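PDB 3PTW: malonyl CoA-acyl carrier protein transacylase from Clostridium perfringens, which transfers malonyl groups from coenzyme A to the acyl carrier protein, the step that probably supplies extender units for fatty acid synthesis. Local coordinates for residues 205-210 with 248-253; 154-159 with 199-204. All coordinates share one frame; numbering follows the deposited sequence.

Interactions 1 and 2 are neighbours on the same side of the chain's centre, with their own centres about 9 Å apart. Along the chain they come in series, interaction 2 (154-159 with 199-204) closing before interaction 1 (205-210 with 248-253) opens. Residues 199-204 run straight into helix 204-214, so one continuous segment meets the edge strand 155-162 of the antiparallel sheet first and the loop after helix 241-248 next. Two probable hydrogen bonds of 2.7 Å, H199 ND1 to Q248 O and K250 NZ to Q204 OE1, join them. H199 also touches S91 in a GxSxG sequence, consistent with the Ser-His active site of malonyl transacylases, set between the large and small subdomains.

Interaction 1. Residues 205-210 with 248-253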
loop_
_atom_site.group_PDB
_atom_site.type_symbol
_atom_site.label_atom_id
_atom_site.label_comp_id
_atom_site.label_asym_id
_atom_site.label_seq_id
_atom_site.Cartn_x
_atom_site.Cartn_y
_atom_site.Cartn_z
ATOM N N PRO A 205 -9.397 15.565 -8.619
ATOM C CA PRO A 205 -9.346 16.683 -7.653
ATOM C C PRO A 205 -8.472 16.409 -6.427
ATOM O O PRO A 205 -7.871 17.340 -5.881
ATOM C CB PRO A 205 -10.813 16.859 -7.235
ATOM C CG PRO A 205 -11.610 16.234 -8.356
ATOM C CD PRO A 205 -10.778 15.060 -8.767
ATOM N N ALA A 206 -8.397 15.152 -6.000
ATOM C CA ALA A 206 -7.456 14.759 -4.945
ATOM C C ALA A 206 -5.991 14.800 -5.388
ATOM O O ALA A 206 -5.116 15.077 -4.572
ATOM C CB ALA A 206 -7.797 13.384 -4.414
ATOM N N ALA A 207 -5.715 14.482 -6.651
ATOM C CA ALA A 207 -4.345 14.530 -7.159
ATOM C C ALA A 207 -3.819 15.965 -7.125
ATOM O O ALA A 207 -2.715 16.207 -6.647
ATOM C CB ALA A 207 -4.242 13.941 -8.579
ATOM N N GLU A 208 -4.621 16.904 -7.629
ATOM C CA GLU A 208 -4.285 18.343 -7.586
ATOM C C GLU A 208 -4.039 18.867 -6.159
ATOM O O GLU A 208 -3.089 19.625 -5.922
ATOM C CB GLU A 208 -5.372 19.180 -8.287
ATOM C CG GLU A 208 -5.629 18.758 -9.733
ATOM C CD GLU A 208 -6.732 19.563 -10.419
ATOM O OE1 GLU A 208 -7.301 20.479 -9.789
ATOM O OE2 GLU A 208 -7.028 19.274 -11.605
ATOM N N LYS A 209 -4.881 18.459 -5.211
ATOM C CA LYS A 209 -4.710 18.889 -3.813
ATOM C C LYS A 209 -3.474 18.270 -3.174
ATOM O O LYS A 209 -2.784 18.917 -2.396
ATOM C CB LYS A 209 -5.944 18.562 -2.976
ATOM C CG LYS A 209 -7.104 19.533 -3.167
ATOM C CD LYS A 209 -8.275 19.112 -2.277
ATOM C CE LYS A 209 -9.597 19.697 -2.749
ATOM N NZ LYS A 209 -10.018 20.860 -1.934
ATOM N N LEU A 210 -3.198 17.021 -3.525
ATOM C CA LEU A 210 -2.032 16.314 -3.019
ATOM C C LEU A 210 -0.746 16.922 -3.594
ATOM O O LEU A 210 0.234 17.126 -2.857
ATOM C CB LEU A 210 -2.143 14.824 -3.338
ATOM C CG LEU A 210 -0.994 13.900 -2.944
ATOM C CD1 LEU A 210 -0.757 13.938 -1.427
ATOM C CD2 LEU A 210 -1.283 12.477 -3.449
ATOM N N GLN A 248 -0.427 8.512 -8.694
ATOM C CA GLN A 248 -0.758 7.266 -7.988
ATOM C C GLN A 248 -2.221 7.149 -7.544
ATOM O O GLN A 248 -2.828 6.068 -7.669
ATOM C CB GLN A 248 0.182 7.057 -6.781
ATOM C CG GLN A 248 0.119 5.651 -6.181
ATOM C CD GLN A 248 0.554 5.598 -4.726
ATOM O OE1 GLN A 248 0.232 6.496 -3.929
ATOM N NE2 GLN A 248 1.269 4.541 -4.365
ATOM N N VAL A 249 -2.782 8.237 -7.007
ATOM C CA VAL A 249 -4.160 8.201 -6.499
ATOM C C VAL A 249 -5.202 8.118 -7.633
ATOM O O VAL A 249 -6.329 7.690 -7.423
ATOM C CB VAL A 249 -4.476 9.394 -5.541
ATOM C CG1 VAL A 249 -3.383 9.536 -4.475
ATOM C CG2 VAL A 249 -4.650 10.706 -6.318
ATOM N N LYS A 250 -4.812 8.489 -8.838
ATOM C CA LYS A 250 -5.783 8.562 -9.942
ATOM C C LYS A 250 -5.505 7.591 -11.103
ATOM O O LYS A 250 -6.261 7.579 -12.072
ATOM C CB LYS A 250 -5.886 9.992 -10.458
ATOM C CG LYS A 250 -4.571 10.546 -10.983
ATOM C CD LYS A 250 -4.819 11.553 -12.070
ATOM C CE LYS A 250 -3.647 12.488 -12.219
ATOM N NZ LYS A 250 -3.879 13.368 -13.379
ATOM N N LYS A 251 -4.435 6.789 -10.971
ATOM C CA LYS A 251 -3.978 5.812 -11.972
ATOM C C LYS A 251 -3.918 4.390 -11.380
ATOM O O LYS A 251 -3.903 4.234 -10.166
ATOM C CB LYS A 251 -2.579 6.188 -12.494
ATOM C CG LYS A 251 -2.518 7.413 -13.411
ATOM C CD LYS A 251 -3.487 7.244 -14.540
ATOM C CE LYS A 251 -3.577 8.452 -15.466
ATOM N NZ LYS A 251 -4.482 8.010 -16.568
ATOM N N PRO A 252 -3.840 3.355 -12.241
ATOM C CA PRO A 252 -3.756 1.977 -11.795
ATOM C C PRO A 252 -2.555 1.706 -10.879
ATOM O O PRO A 252 -1.455 2.204 -11.131
ATOM C CB PRO A 252 -3.574 1.200 -13.119
ATOM C CG PRO A 252 -4.272 2.032 -14.118
ATOM C CD PRO A 252 -3.938 3.438 -13.713
ATOM N N VAL A 253 -2.781 0.906 -9.841
ATOM C CA VAL A 253 -1.700 0.365 -9.006
ATOM C C VAL A 253 -1.164 -0.914 -9.648
ATOM O O VAL A 253 -1.786 -1.980 -9.568
ATOM C CB VAL A 253 -2.169 0.104 -7.563
ATOM C CG1 VAL A 253 -1.033 -0.462 -6.700
ATOM C CG2 VAL A 253 -2.697 1.391 -6.954
#
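No ring or other planar side chain separates A207 and L210 from V249 and K250; the faces that meet are aliphatic, and the flat groups stand around them. The amide of Q248 lies behind V249, its OE1 bonded to R116 and its NE2 to the carbonyl of S91, while R116 and M120 of helix 106-122 touch V249 itself. The valine is the centre of the contact and divides its two methyls between successive turns of helix 204-214. CG2 sits over the backbone at A207, 3.9 Å from A207 CA, and also meets the methyl of that alanine, A207 CB lying 4.0 Å from V249 CG2. CG1 reaches the next turn, where L210 CD2 is 3.8 Å away. V249 has CG1 anti to its carbonyl carbon (chi1 -49°), which spreads the methyls along the helix. With CG anti to the backbone N (chi1 178°), L210 sends CD2 towards V249 CG1. This valine end is buried, with A206 on F119 and L210 on Y95. In the acyltransferase fold, as in other malonyl transacylases, this helix follows the loop with the probable catalytic histidine, H199, and here its buried side rests on the loop between helices 241-248 and 255-264. No hydrogen bond crosses between the segments. K250, partly exposed, takes up another part of the alanine methyl. Its extended chain passes across the helix surface, with K250 CE 4.0 Å from A207 CB, and carries the ammonium past the methyl to a hydrogen bond with Q204 OE1. Q204 NE2 in turn holds E208 OE2, so one amide links lysine and glutamate, whose charged atoms K250 NZ and E208 OE2 stay 6.9 Å apart.

Interaction 2. Residues 154-159 with 199-204; sequences IVEGAN and HCSMLQ
E156 and S201 form the polar grip between residues 154-159 and 199-202, which run in nearly opposite directions. Both carboxylate oxygens are used: S201 N donates to E156 OE1 at 2.9 Å (155° at the hydrogen), and S201 OG donates to E156 OE2 at 3.0 Å. Each donor comes from above the carboxylate plane, about 40° out of it. The serine holds OG between its backbone N and carbonyl carbon (chi1 73°), where hydroxyl and amide can engage one carboxylate together and fix its rotation. C200 CB also packs against this group, 3.3 Å from E156 OE1.

The buried part lies towards A158 and is closely packed. There H199 CB rests 3.5 Å from A158 O and meets the alanine methyl. Water 1 lies 2.8 Å from G157 O and 2.7 Å from H199 O and can donate to either, though it has more acceptors around it than protons.

Packing is looser at the partly exposed end. The I154 and M202 side chains lie alongside each other, pointing opposite ways, with I154 CD1 4.0 Å from M202 CG. M202 N turns back on its own segment, donating to C200 SG at 3.6 Å, as the chain winds through a short 3-10 turn to L203, at the N-cap position of helix 204-214.

A158 and N159 face V167 in a classic beta bulge on this edge strand of the antiparallel sheet, which probably corresponds to the ferredoxin-like small subdomain of malonyl transacylases, here bordering the loop of the likely active-site histidine.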
loop_
_atom_site.group_PDB
_atom_site.type_symbol
_atom_site.label_atom_id
_atom_site.label_comp_id
_atom_site.label_asym_id
_atom_site.label_seq_id
_atom_site.Cartn_x
_atom_site.Cartn_y
_atom_site.Cartn_z
ATOM N N ILE A 154 -17.699 6.268 -16.355
ATOM C CA ILE A 154 -16.284 5.997 -16.094
ATOM C C ILE A 154 -16.001 4.651 -15.435
ATOM O O ILE A 154 -16.447 4.373 -14.316
ATOM C CB ILE A 154 -15.624 7.143 -15.285
ATOM C CG1 ILE A 154 -15.487 8.390 -16.178
ATOM C CG2 ILE A 154 -14.260 6.691 -14.701
ATOM C CD1 ILE A 154 -15.249 9.678 -15.428
ATOM N N VAL A 155 -15.251 3.819 -16.148
ATOM C CA VAL A 155 -14.670 2.610 -15.565
ATOM C C VAL A 155 -13.237 2.432 -16.081
ATOM O O VAL A 155 -12.968 2.521 -17.286
ATOM C CB VAL A 155 -15.573 1.361 -15.796
ATOM C CG1 VAL A 155 -16.120 1.347 -17.211
ATOM C CG2 VAL A 155 -14.853 0.067 -15.454
ATOM N N GLU A 156 -12.327 2.201 -15.145
ATOM C CA GLU A 156 -10.905 2.128 -15.424
ATOM C C GLU A 156 -10.293 1.050 -14.522
ATOM O O GLU A 156 -10.862 0.714 -13.476
ATOM C CB GLU A 156 -10.250 3.504 -15.151
ATOM C CG GLU A 156 -10.796 4.678 -16.014
ATOM C CD GLU A 156 -10.141 6.035 -15.715
ATOM O OE1 GLU A 156 -9.299 6.119 -14.790
ATOM O OE2 GLU A 156 -10.473 7.032 -16.405
ATOM N N GLY A 157 -9.156 0.486 -14.938
ATOM C CA GLY A 157 -8.394 -0.406 -14.058
ATOM C C GLY A 157 -7.873 0.388 -12.864
ATOM O O GLY A 157 -7.427 1.525 -13.026
ATOM N N ALA A 158 -7.955 -0.200 -11.668
ATOM C CA ALA A 158 -7.573 0.476 -10.419
ATOM C C ALA A 158 -6.420 -0.247 -9.691
ATOM O O ALA A 158 -5.516 0.398 -9.139
ATOM C CB ALA A 158 -8.806 0.629 -9.483
ATOM N N ASN A 159 -6.464 -1.579 -9.697
ATOM C CA ASN A 159 -5.407 -2.405 -9.109
ATOM C C ASN A 159 -5.125 -3.628 -9.960
ATOM O O ASN A 159 -6.040 -4.216 -10.532
ATOM C CB ASN A 159 -5.784 -2.856 -7.695
ATOM C CG ASN A 159 -6.141 -1.699 -6.786
ATOM O OD1 ASN A 159 -5.322 -1.243 -6.019
ATOM N ND2 ASN A 159 -7.372 -1.211 -6.882
ATOM N N HIS A 199 -8.068 5.351 -7.499
ATOM C CA HIS A 199 -7.211 4.990 -8.624
ATOM C C HIS A 199 -7.822 5.056 -10.010
ATOM O O HIS A 199 -7.381 4.360 -10.926
ATOM C CB HIS A 199 -6.540 3.643 -8.372
ATOM C CG HIS A 199 -5.818 3.578 -7.063
ATOM N ND1 HIS A 199 -4.651 4.273 -6.825
ATOM C CD2 HIS A 199 -6.105 2.913 -5.917
ATOM C CE1 HIS A 199 -4.247 4.029 -5.587
ATOM N NE2 HIS A 199 -5.112 3.206 -5.017
ATOM N N CYS A 200 -8.845 5.893 -10.165
ATOM C CA CYS A 200 -9.300 6.273 -11.504
ATOM C C CYS A 200 -9.293 7.791 -11.650
ATOM O O CYS A 200 -9.064 8.523 -10.682
ATOM C CB CYS A 200 -10.684 5.693 -11.840
ATOM S SG CYS A 200 -12.043 6.446 -10.943
ATOM N N SER A 201 -9.537 8.243 -12.873
ATOM C CA SER A 201 -9.542 9.660 -13.220
ATOM C C SER A 201 -10.506 10.516 -12.371
ATOM O O SER A 201 -10.367 11.738 -12.312
ATOM C CB SER A 201 -9.867 9.818 -14.708
ATOM O OG SER A 201 -11.240 9.539 -14.938
ATOM N N MET A 202 -11.473 9.880 -11.710
ATOM C CA MET A 202 -12.415 10.620 -10.861
ATOM C C MET A 202 -11.748 11.233 -9.644
ATOM O O MET A 202 -12.313 12.123 -9.012
ATOM C CB MET A 202 -13.579 9.729 -10.419
ATOM C CG MET A 202 -14.501 9.325 -11.553
ATOM S SD MET A 202 -15.685 8.079 -11.035
ATOM C CE MET A 202 -16.898 9.110 -10.190
ATOM N N LEU A 203 -10.553 10.748 -9.302
ATOM C CA LEU A 203 -9.806 11.314 -8.187
ATOM C C LEU A 203 -8.875 12.431 -8.613
ATOM O O LEU A 203 -7.988 12.818 -7.864
ATOM C CB LEU A 203 -9.045 10.232 -7.410
ATOM C CG LEU A 203 -9.641 9.914 -6.039
ATOM C CD1 LEU A 203 -11.047 9.336 -6.174
ATOM C CD2 LEU A 203 -8.732 8.965 -5.246
ATOM N N GLN A 204 -9.078 12.944 -9.823
ATOM C CA GLN A 204 -8.320 14.092 -10.324
ATOM C C GLN A 204 -8.269 15.244 -9.300
ATOM O O GLN A 204 -7.206 15.823 -9.111
ATOM C CB GLN A 204 -8.881 14.557 -11.683
ATOM C CG GLN A 204 -8.210 15.788 -12.304
ATOM C CD GLN A 204 -6.730 15.571 -12.631
ATOM O OE1 GLN A 204 -6.301 14.459 -12.964
ATOM N NE2 GLN A 204 -5.947 16.639 -12.532
HETATM O O HOH W 1 -7.179 4.278 -13.648
#